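Local coordinates for Non-structural protein 5 (Modoc virus, PDB 2WA2), which probably transfers methyl groups from S-adenosylmethionine to the N7 and 2'-O positions of the viral RNA cap, as other flavivirus NS5 methyltransferase domains do, at residues Leu71-Glu76 and Gly215-Pro220; Gly78-Lys83 and Thr151-Ile156; Gly188-Val193 and Tyr230-Ile235. The protein carries 4 engineered substitutions. All blocks are in the same frame, centred on the assembly; numbering follows the deposited sequence.

Interaction 1: Leu71-Glu76 and Gly215-Pro220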
loop_
_atom_site.group_PDB
_atom_site.type_symbol
_atom_site.label_atom_id
_atom_site.label_comp_id
_atom_site.label_asym_id
_atom_site.label_seq_id
_atom_site.Cartn_x
_atom_site.Cartn_y
_atom_site.Cartn_z
ATOM N N LEU A 71 5.323 3.475 6.264
ATOM C CA LEU A 71 4.370 4.606 6.367
ATOM C C LEU A 71 5.124 5.842 6.831
ATOM O O LEU A 71 4.847 6.931 6.347
ATOM C CB LEU A 71 3.213 4.323 7.320
ATOM C CG LEU A 71 2.132 5.406 7.409
ATOM C CD1 LEU A 71 1.614 5.789 6.028
ATOM C CD2 LEU A 71 1.000 5.005 8.363
ATOM N N ALA A 72 6.069 5.657 7.752
ATOM C CA ALA A 72 6.888 6.779 8.263
ATOM C C ALA A 72 7.683 7.452 7.139
ATOM O O ALA A 72 7.764 8.688 7.075
ATOM C CB ALA A 72 7.830 6.314 9.431
ATOM N N TRP A 73 8.251 6.623 6.252
ATOM C CA TRP A 73 8.969 7.096 5.086
ATOM C C TRP A 73 8.079 7.925 4.176
ATOM O O TRP A 73 8.457 9.033 3.792
ATOM C CB TRP A 73 9.594 5.932 4.308
ATOM C CG TRP A 73 10.566 6.377 3.228
ATOM C CD1 TRP A 73 11.932 6.509 3.357
ATOM C CD2 TRP A 73 10.247 6.768 1.881
ATOM N NE1 TRP A 73 12.473 6.938 2.161
ATOM C CE2 TRP A 73 11.467 7.114 1.245
ATOM C CE3 TRP A 73 9.049 6.863 1.146
ATOM C CZ2 TRP A 73 11.528 7.539 -0.096
ATOM C CZ3 TRP A 73 9.111 7.274 -0.196
ATOM C CH2 TRP A 73 10.354 7.618 -0.799
ATOM N N ILE A 74 6.914 7.387 3.812
ATOM C CA ILE A 74 5.944 8.104 2.991
ATOM C C ILE A 74 5.507 9.421 3.665
ATOM O O ILE A 74 5.356 10.453 2.995
ATOM C CB ILE A 74 4.705 7.235 2.706
ATOM C CG1 ILE A 74 5.112 5.969 1.910
ATOM C CG2 ILE A 74 3.570 8.076 2.026
ATOM C CD1 ILE A 74 3.999 4.944 1.781
ATOM N N ASP A 75 5.306 9.369 4.984
ATOM C CA ASP A 75 4.810 10.538 5.726
ATOM C C ASP A 75 5.852 11.647 5.711
ATOM O O ASP A 75 5.517 12.811 5.460
ATOM C CB ASP A 75 4.457 10.158 7.159
ATOM C CG ASP A 75 3.871 11.313 7.948
ATOM O OD1 ASP A 75 3.281 12.239 7.342
ATOM O OD2 ASP A 75 4.007 11.279 9.187
ATOM N N GLU A 76 7.103 11.272 5.968
ATOM C CA GLU A 76 8.222 12.219 6.026
ATOM C C GLU A 76 8.543 12.806 4.665
ATOM O O GLU A 76 9.091 13.900 4.577
ATOM C CB GLU A 76 9.467 11.555 6.646
ATOM C CG GLU A 76 9.551 11.725 8.182
ATOM C CD GLU A 76 9.820 10.432 8.961
ATOM O OE1 GLU A 76 10.823 9.732 8.677
ATOM O OE2 GLU A 76 9.028 10.130 9.889
ATOM N N GLY A 215 -0.407 10.494 -6.873
ATOM C CA GLY A 215 0.661 9.930 -7.693
ATOM C C GLY A 215 1.020 8.564 -7.146
ATOM O O GLY A 215 0.410 8.094 -6.174
ATOM N N LEU A 216 1.982 7.915 -7.780
ATOM C CA LEU A 216 2.335 6.554 -7.382
ATOM C C LEU A 216 3.811 6.525 -7.071
ATOM O O LEU A 216 4.649 6.909 -7.912
ATOM C CB LEU A 216 1.986 5.540 -8.495
ATOM C CG LEU A 216 2.160 4.078 -8.083
ATOM C CD1 LEU A 216 0.980 3.658 -7.179
ATOM C CD2 LEU A 216 2.301 3.110 -9.311
ATOM N N ILE A 217 4.162 6.058 -5.886
ATOM C CA ILE A 217 5.566 6.102 -5.454
ATOM C C ILE A 217 6.075 4.742 -4.979
ATOM O O ILE A 217 5.295 3.899 -4.505
ATOM C CB ILE A 217 5.814 7.189 -4.357
ATOM C CG1 ILE A 217 5.005 6.867 -3.083
ATOM C CG2 ILE A 217 5.517 8.612 -4.923
ATOM C CD1 ILE A 217 5.288 7.747 -1.849
ATOM N N ARG A 218 7.388 4.549 -5.131
ATOM C CA ARG A 218 8.068 3.363 -4.632
ATOM C C ARG A 218 8.808 3.727 -3.346
ATOM O O ARG A 218 9.624 4.645 -3.333
ATOM C CB ARG A 218 9.065 2.855 -5.695
ATOM C CG ARG A 218 10.035 1.786 -5.198
ATOM C CD ARG A 218 9.261 0.455 -5.055
ATOM N NE ARG A 218 10.175 -0.651 -4.789
ATOM C CZ ARG A 218 9.824 -1.928 -4.752
ATOM N NH1 ARG A 218 8.538 -2.277 -4.886
ATOM N NH2 ARG A 218 10.754 -2.839 -4.545
ATOM N N VAL A 219 8.522 3.011 -2.266
ATOM C CA VAL A 219 9.262 3.184 -1.021
ATOM C C VAL A 219 10.542 2.331 -1.132
ATOM O O VAL A 219 10.465 1.136 -1.423
ATOM C CB VAL A 219 8.391 2.755 0.173
ATOM C CG1 VAL A 219 9.078 3.068 1.471
ATOM C CG2 VAL A 219 7.019 3.455 0.092
ATOM N N PRO A 220 11.720 2.945 -0.961
ATOM C CA PRO A 220 13.002 2.228 -1.103
ATOM C C PRO A 220 13.238 1.152 -0.048
ATOM O O PRO A 220 14.124 0.301 -0.220
ATOM C CB PRO A 220 14.058 3.347 -1.000
ATOM C CG PRO A 220 13.367 4.462 -0.304
ATOM C CD PRO A 220 11.917 4.388 -0.719
#
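Trp73 and Ile74, near the end of helix 66-76, pack on Ile217, Val219 and Pro220, where strand 215-217 at the edge of the Rossmann-like methyltransferase sheet runs out into a loop. The contact is almost wholly apolar. The indole supplies the broad surface: Pro220 reaches it tip to tip, and its CD lies over one face, 3.5 Å from the centroid of the six-membered ring of Trp73 and 22° off the ring normal, a CH-pi contact. Proline suits the place, because its ring holds CD and CG in a fixed position where their C-H bonds can meet an aromatic face. The same face receives Val219 CG1, 3.8 Å from Trp73 CE3, as the two side chains slide past each other in opposite directions. At the indole edge, near its plane, Ile217 CD1 stands 4.2 Å from Trp73 CZ3. The Trp73 side chain leaves the helix toward segment 215-220, and chi1 of -169° sets its CG anti to the backbone N.

Ile74 fills the buried side. Its CG1 is 3.6 Å from Val219 CG2, the side chains crossing at about a right angle, and 4.2 Å from Ile217 CD1. Branched aliphatic residues serve well here, since Val219 spreads one methyl to the tryptophan and the other to the isoleucine.

Farther out, Tyr230 and Val232 of the adjoining strand also touch Ile74, while Arg77 lies against Trp73 in a cation-pi contact. Arg218 starts away from the helix, and its NH1 is hydrogen-bonded to the backbone oxygens of Thr226 and Glu228. The tightest approach is that of Pro220 CD to Trp73 CZ2, at 3.2 Å.

Interaction 2: Gly78-Lys83 and Thr151-Ile156. With SAM (S-adenosylmethionine), chain C.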
loop_
_atom_site.group_PDB
_atom_site.type_symbol
_atom_site.label_atom_id
_atom_site.label_comp_id
_atom_site.label_asym_id
_atom_site.label_seq_id
_atom_site.Cartn_x
_atom_site.Cartn_y
_atom_site.Cartn_z
ATOM N N GLY A 78 6.227 13.670 2.658
ATOM C CA GLY A 78 5.022 14.418 2.289
ATOM C C GLY A 78 4.086 13.683 1.338
ATOM O O GLY A 78 3.305 14.315 0.623
ATOM N N GLY A 79 4.153 12.349 1.349
ATOM C CA GLY A 79 3.268 11.504 0.552
ATOM C C GLY A 79 1.831 11.540 1.007
ATOM O O GLY A 79 0.912 11.367 0.211
ATOM N N VAL A 80 1.619 11.776 2.296
ATOM C CA VAL A 80 0.263 11.752 2.855
ATOM C C VAL A 80 0.179 12.573 4.130
ATOM O O VAL A 80 1.005 12.408 5.034
ATOM C CB VAL A 80 -0.234 10.275 3.137
ATOM C CG1 VAL A 80 0.672 9.563 4.169
ATOM C CG2 VAL A 80 -1.700 10.261 3.582
ATOM N N GLU A 81 -0.829 13.440 4.199
ATOM C CA GLU A 81 -1.110 14.212 5.405
ATOM C C GLU A 81 -1.996 13.384 6.331
ATOM O O GLU A 81 -3.159 13.137 6.036
ATOM C CB GLU A 81 -1.767 15.555 5.050
ATOM C CG GLU A 81 -2.162 16.431 6.290
ATOM C CD GLU A 81 -0.955 16.986 7.099
ATOM O OE1 GLU A 81 0.209 17.013 6.595
ATOM O OE2 GLU A 81 -1.198 17.415 8.255
ATOM N N LEU A 82 -1.420 12.943 7.437
ATOM C CA LEU A 82 -2.146 12.127 8.400
ATOM C C LEU A 82 -2.917 13.100 9.303
ATOM O O LEU A 82 -2.320 13.876 10.033
ATOM C CB LEU A 82 -1.164 11.212 9.156
ATOM C CG LEU A 82 -0.450 10.138 8.312
ATOM C CD1 LEU A 82 0.615 9.406 9.102
ATOM C CD2 LEU A 82 -1.413 9.134 7.658
ATOM N N LYS A 83 -4.244 13.097 9.216
ATOM C CA LYS A 83 -5.039 14.102 9.946
ATOM C C LYS A 83 -6.482 13.712 10.214
ATOM O O LYS A 83 -7.090 12.928 9.463
ATOM C CB LYS A 83 -5.014 15.452 9.200
ATOM C CG LYS A 83 -5.777 15.436 7.902
ATOM C CD LYS A 83 -5.979 16.828 7.333
ATOM C CE LYS A 83 -6.263 16.765 5.854
ATOM N NZ LYS A 83 -7.615 16.187 5.538
ATOM N N THR A 151 -8.482 11.052 6.191
ATOM C CA THR A 151 -7.322 10.340 5.660
ATOM C C THR A 151 -7.721 8.877 5.445
ATOM O O THR A 151 -8.229 8.231 6.358
ATOM C CB THR A 151 -6.141 10.337 6.642
ATOM O OG1 THR A 151 -5.920 11.651 7.179
ATOM C CG2 THR A 151 -4.895 9.825 5.967
ATOM N N VAL A 152 -7.494 8.371 4.237
ATOM C CA VAL A 152 -7.795 6.962 3.943
ATOM C C VAL A 152 -6.496 6.192 3.718
ATOM O O VAL A 152 -5.766 6.466 2.764
ATOM C CB VAL A 152 -8.719 6.846 2.740
ATOM C CG1 VAL A 152 -8.910 5.367 2.335
ATOM C CG2 VAL A 152 -10.026 7.567 3.019
ATOM N N LEU A 153 -6.215 5.241 4.603
ATOM C CA LEU A 153 -5.021 4.388 4.504
ATOM C C LEU A 153 -5.457 2.998 4.121
ATOM O O LEU A 153 -6.455 2.505 4.625
ATOM C CB LEU A 153 -4.264 4.302 5.850
ATOM C CG LEU A 153 -3.763 5.625 6.446
ATOM C CD1 LEU A 153 -2.966 5.351 7.722
ATOM C CD2 LEU A 153 -2.924 6.442 5.428
ATOM N N CYS A 154 -4.688 2.329 3.260
ATOM C CA CYS A 154 -5.023 0.939 2.957
ATOM C C CYS A 154 -3.765 0.210 2.546
ATOM O O CYS A 154 -3.070 0.652 1.632
ATOM C CB CYS A 154 -6.035 0.874 1.826
ATOM S SG CYS A 154 -6.601 -0.801 1.385
ATOM N N ASP A 155 -3.464 -0.873 3.238
ATOM C CA ASP A 155 -2.224 -1.595 2.967
ATOM C C ASP A 155 -2.547 -3.061 2.644
ATOM O O ASP A 155 -1.844 -3.976 3.064
ATOM C CB ASP A 155 -1.279 -1.442 4.163
ATOM C CG ASP A 155 0.180 -1.809 3.854
ATOM O OD1 ASP A 155 0.630 -1.704 2.697
ATOM O OD2 ASP A 155 0.898 -2.172 4.797
ATOM N N ILE A 156 -3.614 -3.269 1.879
ATOM C CA ILE A 156 -4.008 -4.616 1.459
ATOM C C ILE A 156 -3.257 -5.044 0.183
ATOM O O ILE A 156 -3.115 -4.262 -0.752
ATOM C CB ILE A 156 -5.539 -4.684 1.225
ATOM C CG1 ILE A 156 -6.287 -4.449 2.542
ATOM C CG2 ILE A 156 -5.970 -6.013 0.605
ATOM C CD1 ILE A 156 -7.758 -4.401 2.342
HETATM N N SAM C . -0.268 -1.926 7.358
HETATM C CA SAM C . -0.128 -3.249 8.052
HETATM C C SAM C . 0.751 -3.106 9.299
HETATM O O SAM C . 1.429 -2.081 9.442
HETATM O OXT SAM C . 0.833 -3.986 10.176
HETATM C CB SAM C . 0.482 -4.284 7.106
HETATM C CG SAM C . -0.455 -4.718 5.986
HETATM S SD SAM C . -1.502 -6.036 6.625
HETATM C CE SAM C . -0.410 -7.452 6.272
HETATM C "C5'" SAM C . -2.680 -6.298 5.284
HETATM C "C4'" SAM C . -3.915 -6.928 5.927
HETATM O "O4'" SAM C . -5.069 -6.752 5.147
HETATM C "C3'" SAM C . -3.755 -8.437 6.098
HETATM O "O3'" SAM C . -3.569 -8.682 7.470
HETATM C "C2'" SAM C . -5.063 -9.043 5.622
HETATM O "O2'" SAM C . -5.563 -9.928 6.593
HETATM C "C1'" SAM C . -5.952 -7.804 5.483
HETATM N N9 SAM C . -6.995 -7.958 4.474
HETATM C C8 SAM C . -6.858 -8.518 3.226
HETATM N N7 SAM C . -8.035 -8.457 2.594
HETATM C C5 SAM C . -8.919 -7.872 3.448
HETATM C C6 SAM C . -10.275 -7.561 3.325
HETATM N N6 SAM C . -10.965 -7.855 2.238
HETATM N N1 SAM C . -10.903 -6.922 4.377
HETATM C C2 SAM C . -10.226 -6.617 5.528
HETATM N N3 SAM C . -8.886 -6.918 5.672
HETATM C C4 SAM C . -8.269 -7.549 4.626
#
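In the Rossmann-like core of this methyltransferase, the connection from helix 66-76 to strand 86-89 lies against strand 151-154, with Val80, Leu82 and Lys83 meeting Thr151 and Leu153. Thr151 is the polar anchor: its OG1 donates a hydrogen bond of 2.9 Å to Lys83 O, approaching in the carbonyl plane on a lone pair with a C=O...OG1 angle of 124°. The chi1 of -47° sets OG1 anti to the carbonyl carbon and leaves CG2 for the apolar side, where it lies 4.0 Å from Val80 CG2. Threonine fits because one branch is polar and the other apolar. Leu82 crosses Leu153 at about a right angle, CD2 to CD2 at 3.8 Å, and the same Leu82 CD2 is 3.9 Å from Thr151 CG2. Gly78 ends the preceding helix in a Schellman motif, its positive phi (76°) being easiest for glycine.

At its far end the strand opens on the cofactor. Asp155 OD2 accepts a hydrogen bond of 2.8 Å from the amino N of S-adenosylmethionine, while Asp155 OD1 has a second partner, so both carboxylate oxygens are engaged and the group is held in place. Ile156 supplies an apolar wall, with CD1 3.8 Å from C5 of the adenine and CG1 3.7 Å from O4' of the ribose.

Strand 151-154 runs between strands 86-89 and 188-193, hydrogen-bonded to both; Leu153 leans on Val86 and Cys190, while Val152 and Cys154 pack on Ile177 of helix 163-183.

Interaction 3: Gly188-Val193 and Tyr230-Ile235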
loop_
_atom_site.group_PDB
_atom_site.type_symbol
_atom_site.label_atom_id
_atom_site.label_comp_id
_atom_site.label_asym_id
_atom_site.label_seq_id
_atom_site.Cartn_x
_atom_site.Cartn_y
_atom_site.Cartn_z
ATOM N N GLY A 188 -6.981 13.009 2.206
ATOM C CA GLY A 188 -5.662 12.436 1.977
ATOM C C GLY A 188 -5.771 10.919 1.863
ATOM O O GLY A 188 -6.761 10.306 2.321
ATOM N N PHE A 189 -4.774 10.307 1.228
ATOM C CA PHE A 189 -4.829 8.847 1.054
ATOM C C PHE A 189 -3.448 8.232 0.823
ATOM O O PHE A 189 -2.497 8.896 0.348
ATOM C CB PHE A 189 -5.846 8.448 -0.049
ATOM C CG PHE A 189 -5.606 9.125 -1.381
ATOM C CD1 PHE A 189 -4.624 8.641 -2.273
ATOM C CD2 PHE A 189 -6.340 10.258 -1.741
ATOM C CE1 PHE A 189 -4.414 9.295 -3.503
ATOM C CE2 PHE A 189 -6.124 10.897 -2.976
ATOM C CZ PHE A 189 -5.148 10.411 -3.838
ATOM N N CYS A 190 -3.313 6.960 1.188
ATOM C CA CYS A 190 -2.077 6.245 0.928
ATOM C C CYS A 190 -2.515 4.804 0.832
ATOM O O CYS A 190 -2.946 4.234 1.821
ATOM C CB CYS A 190 -1.061 6.455 2.056
ATOM S SG CYS A 190 0.407 5.489 1.921
ATOM N N VAL A 191 -2.397 4.256 -0.377
ATOM C CA VAL A 191 -3.005 2.977 -0.745
ATOM C C VAL A 191 -1.932 2.071 -1.385
ATOM O O VAL A 191 -1.326 2.441 -2.398
ATOM C CB VAL A 191 -4.172 3.175 -1.743
ATOM C CG1 VAL A 191 -4.753 1.825 -2.122
ATOM C CG2 VAL A 191 -5.295 4.120 -1.108
ATOM N N LYS A 192 -1.728 0.884 -0.804
ATOM C CA LYS A 192 -0.879 -0.126 -1.451
ATOM C C LYS A 192 -1.402 -0.563 -2.828
ATOM O O LYS A 192 -2.595 -0.870 -2.992
ATOM C CB LYS A 192 -0.699 -1.342 -0.546
ATOM C CG LYS A 192 0.370 -2.322 -1.060
ATOM C CD LYS A 192 0.586 -3.496 -0.077
ATOM C CE LYS A 192 1.369 -4.585 -0.769
ATOM N NZ LYS A 192 1.881 -5.601 0.224
ATOM N N VAL A 193 -0.493 -0.601 -3.808
ATOM C CA VAL A 193 -0.797 -1.122 -5.137
ATOM C C VAL A 193 0.150 -2.300 -5.350
ATOM O O VAL A 193 1.308 -2.126 -5.697
ATOM C CB VAL A 193 -0.633 -0.048 -6.255
ATOM C CG1 VAL A 193 -1.083 -0.594 -7.618
ATOM C CG2 VAL A 193 -1.443 1.232 -5.910
ATOM N N TYR A 230 2.859 2.773 -3.881
ATOM C CA TYR A 230 1.852 3.383 -3.022
ATOM C C TYR A 230 1.172 4.542 -3.712
ATOM O O TYR A 230 1.839 5.465 -4.171
ATOM C CB TYR A 230 2.413 3.772 -1.664
ATOM C CG TYR A 230 2.623 2.529 -0.826
ATOM C CD1 TYR A 230 1.607 2.067 0.019
ATOM C CD2 TYR A 230 3.805 1.798 -0.918
ATOM C CE1 TYR A 230 1.778 0.905 0.781
ATOM C CE2 TYR A 230 3.981 0.611 -0.164
ATOM C CZ TYR A 230 2.951 0.186 0.673
ATOM O OH TYR A 230 3.087 -0.989 1.395
ATOM N N PHE A 231 -0.146 4.469 -3.822
ATOM C CA PHE A 231 -0.901 5.534 -4.468
ATOM C C PHE A 231 -1.196 6.535 -3.362
ATOM O O PHE A 231 -1.904 6.208 -2.389
ATOM C CB PHE A 231 -2.188 4.986 -5.118
ATOM C CG PHE A 231 -3.069 6.041 -5.743
ATOM C CD1 PHE A 231 -2.617 6.811 -6.822
ATOM C CD2 PHE A 231 -4.380 6.245 -5.277
ATOM C CE1 PHE A 231 -3.437 7.789 -7.415
ATOM C CE2 PHE A 231 -5.221 7.226 -5.871
ATOM C CZ PHE A 231 -4.745 8.009 -6.925
ATOM N N VAL A 232 -0.652 7.751 -3.521
ATOM C CA VAL A 232 -0.607 8.725 -2.432
ATOM C C VAL A 232 -1.157 10.106 -2.874
ATOM O O VAL A 232 -1.070 10.484 -4.054
ATOM C CB VAL A 232 0.838 8.859 -1.829
ATOM C CG1 VAL A 232 1.380 7.532 -1.195
ATOM C CG2 VAL A 232 1.836 9.371 -2.885
ATOM N N SER A 233 -1.748 10.834 -1.932
ATOM C CA SER A 233 -2.347 12.124 -2.224
ATOM C C SER A 233 -1.313 13.256 -2.292
ATOM O O SER A 233 -1.560 14.233 -2.981
ATOM C CB SER A 233 -3.423 12.471 -1.177
ATOM O OG SER A 233 -2.928 12.253 0.117
ATOM N N GLY A 234 -0.186 13.111 -1.584
ATOM C CA GLY A 234 0.756 14.224 -1.346
ATOM C C GLY A 234 1.741 14.490 -2.474
ATOM O O GLY A 234 2.306 15.600 -2.583
ATOM N N ILE A 235 1.952 13.484 -3.317
ATOM C CA ILE A 235 2.913 13.586 -4.413
ATOM C C ILE A 235 2.152 13.408 -5.722
ATOM O O ILE A 235 1.388 12.455 -5.860
ATOM C CB ILE A 235 4.064 12.557 -4.232
ATOM C CG1 ILE A 235 4.833 12.892 -2.945
ATOM C CG2 ILE A 235 5.005 12.511 -5.491
ATOM C CD1 ILE A 235 5.791 11.822 -2.427
#
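Cys190, Val191 and Lys192 of strand 188-193 pair antiparallel with Val232, Phe231 and Tyr230 of segment 230-235. Val191 and Phe231 form the hydrogen-bonded pair: Val191 N donates a hydrogen bond to Phe231 O at 2.8 Å, and Phe231 N donates one to Val191 O at 2.7 Å. Two residues along, Ser233 N donates to Phe189 O at 3.1 Å. Strand 229-232 has ended there, and Phe189 N finds its acceptor in a side chain, Ser233 OG, at 2.9 Å with a nearly straight N-H...O angle of 162°. A chi1 of 48°, with OG between the backbone N and the carbonyl carbon, sets that oxygen to face Phe189 N. Serine thus prolongs the ladder with its hydroxyl, and its CB sits over the centre of the Phe189 ring, 3.6 Å from the centroid, a CH-pi contact.

On the face carrying Val191 and Phe231, the Phe189 ring lies beside that of Phe231, near parallel (planes at 24°) but slid apart, with Phe189 CE1 above the rim of Phe231, 3.2 Å from its CE2. The other face carries Cys190, Lys192, Tyr230 and Val232. Lys192 CB is 3.6 Å from Tyr230 CE1, and the lysine chain runs extended past the ring, its NZ hydrogen-bonded to Gly157 O and salt-bridged to Glu228. Tyr230 OH is hydrogen-bonded to Asp155 OD1 and weakly to Lys70 NZ.

Lys192 also touches Asp155, and Lys70 is near through Tyr230 OH, a grouping with Glu228 consistent with the K-D-K-E tetrad of flavivirus 2'-O-methyltransferases, on an antiparallel strand pair of the FtsJ-like, Rossmann-type fold.

In the fold
All three contacts meet on one mixed sheet. Interaction 1 joins helix 66-76 to its edge strand 215-217, which pairs with the strand of interaction 3 through Ile217 O and Tyr230 N, 2.8 Å apart. Interactions 2 and 3, with centres about 6 Å apart, are joined by the pairing of strands 151-154 and 188-193, in which Cys154 O lies 2.8 Å from Lys192 N; Gly79 O also meets Gly234 N at 2.7 Å. A probable Schellman bond, Gly79 N to Ile74 O at 2.8 Å, ties interaction 2's loop to interaction 1's helix. Of the three, interaction 2 reaches the cofactor, through Asp155 and Ile156. The side chain of Lys192 comes to about 6 Å from S-adenosylmethionine, and that of Ile74 to about 10 Å.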